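Local atomic coordinates of [Ribosomal protein bS18]-alanine N-acetyltransferase (Escherichia coli O157:H7, PDB entry 5ISV), a protein that probably transfers an acetyl group from acetyl-CoA to the N-terminal alanine of ribosomal protein bS18, using a general base and a general acid. Residues T31-S34 with N35-E38. Sequence-based numbering, arbitrary orientation. Where two conformers were deposited one is given.
Sequences TFAS and NQGE
With chi1 at -84°, Asn35 swings CG beside its own backbone N and back along the helix toward Thr31, while Gln36, in the conformer described, has its CG set between backbone N and carbonyl carbon and the chain extended beyond, and sends its amide back to Ala33. In this conformer both side chains thus return to carbonyls of the last helical turn. Asn35 ND2 donates to Thr31 O at 3.1 Å in a nearly straight bond (162°); the oxygen lies close to the Asn35 amide plane, but the nitrogen sits above the carbonyl plane. The same oxygen takes a weak bond from the backbone N of Asn35, so main chain and side chain of one residue grip it together. Thr31 and Asn35 run side by side, and the Thr31 methyl CG2 packs 3.6 Å from Asn35 ND2. At the other end of that amide, OD1 is hydrogen-bonded to Tyr40 OH; because Thr31 O can only accept, the NH2 has to face it, and the two bonds together hold the amide in place.

Phe32 O also accepts from Asn35 N, at 3.2 Å, and a water donates both to this oxygen and to Asn35 O, bridging the end of the helix to the chain that leaves it. In the same conformer Gln36 NE2 reaches Ala33 O at 3.3 Å, nearly in line with its N-H and tilted 21° from the carbonyl plane, while OE1 is held by Thr9 OG1. The Phe32 side chain points away from residues 35-38; its ring is buried against helix 12-22 and meets Trp27 and Phe54 edge-to-face. Asn35 is the first residue to leave helical geometry, and its side-chain amide, with a water, takes up carbonyls of the last turn, as is common at helix C-termini; here it ends helix 29-34 of the GNAT fold before the loop to strand 43-47.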
ATOM      1  N   THR A  31      13.546   9.098   2.228  1.00 26.04           N
ATOM      2  CA  THR A  31      12.859   7.874   1.751  1.00 27.24           C
ATOM      3  C   THR A  31      11.622   8.201   0.934  1.00 22.90           C
ATOM      4  O   THR A  31      11.391   7.632  -0.128  1.00 22.48           O
ATOM      5  CB  THR A  31      12.429   6.910   2.885  1.00 28.12           C
ATOM      6  OG1 THR A  31      13.588   6.497   3.599  1.00 31.33           O
ATOM      7  CG2 THR A  31      11.807   5.646   2.319  1.00 28.39           C
ATOM      8  N   PHE A  32      10.809   9.156   1.431  1.00 22.24           N
ATOM      9  CA  PHE A  32       9.666   9.577   0.618  1.00 21.83           C
ATOM     10  C   PHE A  32      10.039  10.109  -0.741  1.00 23.56           C
ATOM     11  O   PHE A  32       9.432   9.753  -1.731  1.00 25.48           O
ATOM     12  CB  PHE A  32       8.815  10.654   1.306  1.00 22.97           C
ATOM     13  CG  PHE A  32       7.693  10.128   2.196  1.00 21.56           C
ATOM     14  CD1 PHE A  32       6.512   9.634   1.686  1.00 24.63           C
ATOM     15  CD2 PHE A  32       7.877  10.129   3.557  1.00 25.36           C
ATOM     16  CE1 PHE A  32       5.493   9.192   2.527  1.00 22.24           C
ATOM     17  CE2 PHE A  32       6.868   9.717   4.413  1.00 22.46           C
ATOM     18  CZ  PHE A  32       5.693   9.202   3.877  1.00 23.14           C
ATOM     19  N   ALA A  33      11.008  11.014  -0.786  1.00 26.79           N
ATOM     20  CA  ALA A  33      11.529  11.523  -2.064  1.00 29.61           C
ATOM     21  C   ALA A  33      12.086  10.442  -3.012  1.00 29.00           C
ATOM     22  O   ALA A  33      12.107  10.602  -4.240  1.00 35.21           O
ATOM     23  CB  ALA A  33      12.633  12.524  -1.788  1.00 30.84           C
ATOM     24  N   SER A  34      12.593   9.384  -2.446  1.00 26.81           N
ATOM     25  CA  SER A  34      13.149   8.274  -3.236  1.00 29.66           C
ATOM     26  C   SER A  34      12.036   7.442  -3.884  1.00 27.66           C
ATOM     27  O   SER A  34      12.200   6.893  -4.971  1.00 31.65           O
ATOM     28  CB  SER A  34      14.000   7.387  -2.344  1.00 30.72           C
ATOM     29  OG  SER A  34      15.183   8.070  -1.935  1.00 35.15           O
ATOM     30  N   ASN A  35      10.886   7.364  -3.224  1.00 24.10           N
ATOM     31  CA  ASN A  35       9.802   6.486  -3.640  1.00 21.75           C
ATOM     32  C   ASN A  35       8.731   7.247  -4.470  1.00 21.18           C
ATOM     33  O   ASN A  35       7.523   7.262  -4.118  1.00 21.71           O
ATOM     34  CB  ASN A  35       9.213   5.785  -2.405  1.00 19.64           C
ATOM     35  CG  ASN A  35       9.975   4.527  -1.993  1.00 19.74           C
ATOM     36  OD1 ASN A  35       9.839   3.432  -2.584  1.00 24.79           O
ATOM     37  ND2 ASN A  35      10.826   4.683  -0.973  1.00 21.05           N
ATOM     38  N   GLN A  36       9.181   7.847  -5.570  0.50 25.57           N
ATOM     39  CA  GLN A  36       8.309   8.523  -6.520  0.50 26.31           C
ATOM     40  C   GLN A  36       8.883   8.465  -7.937  0.50 27.00           C
ATOM     41  O   GLN A  36      10.016   7.985  -8.164  0.50 27.48           O
ATOM     42  CB  GLN A  36       8.080   9.980  -6.095  0.50 27.49           C
ATOM     43  CG  GLN A  36       9.240  10.902  -6.400  0.50 29.16           C
ATOM     44  CD  GLN A  36       8.979  12.313  -5.905  0.50 31.57           C
ATOM     45  OE1 GLN A  36       7.995  12.946  -6.285  0.50 33.24           O
ATOM     46  NE2 GLN A  36       9.868  12.817  -5.060  0.50 33.77           N
ATOM     47  N   GLY A  37       8.072   8.887  -8.898  1.00 27.57           N
ATOM     48  CA  GLY A  37       8.495   9.007 -10.308  1.00 29.96           C
ATOM     49  C   GLY A  37       7.784   8.053 -11.242  1.00 29.41           C
ATOM     50  O   GLY A  37       6.750   7.526 -10.888  1.00 26.82           O
ATOM     51  N   GLU A  38       8.371   7.777 -12.410  1.00 31.03           N
ATOM     52  CA  GLU A  38       7.632   7.118 -13.483  1.00 32.60           C
ATOM     53  C   GLU A  38       7.198   5.664 -13.185  1.00 31.12           C
ATOM     54  O   GLU A  38       6.210   5.233 -13.737  1.00 33.76           O
ATOM     55  CB  GLU A  38       8.317   7.275 -14.853  1.00 38.44           C
ATOM     56  CG  GLU A  38       9.388   6.279 -15.230  1.00 42.53           C
ATOM     57  CD  GLU A  38       9.958   6.570 -16.620  1.00 47.28           C
ATOM     58  OE1 GLU A  38       9.198   6.982 -17.535  1.00 47.73           O
ATOM     59  OE2 GLU A  38      11.175   6.377 -16.811  1.00 54.13           O
TER
HETATM   60  O   HOH W   1       6.910   8.537  -1.667  1.00 30.79           O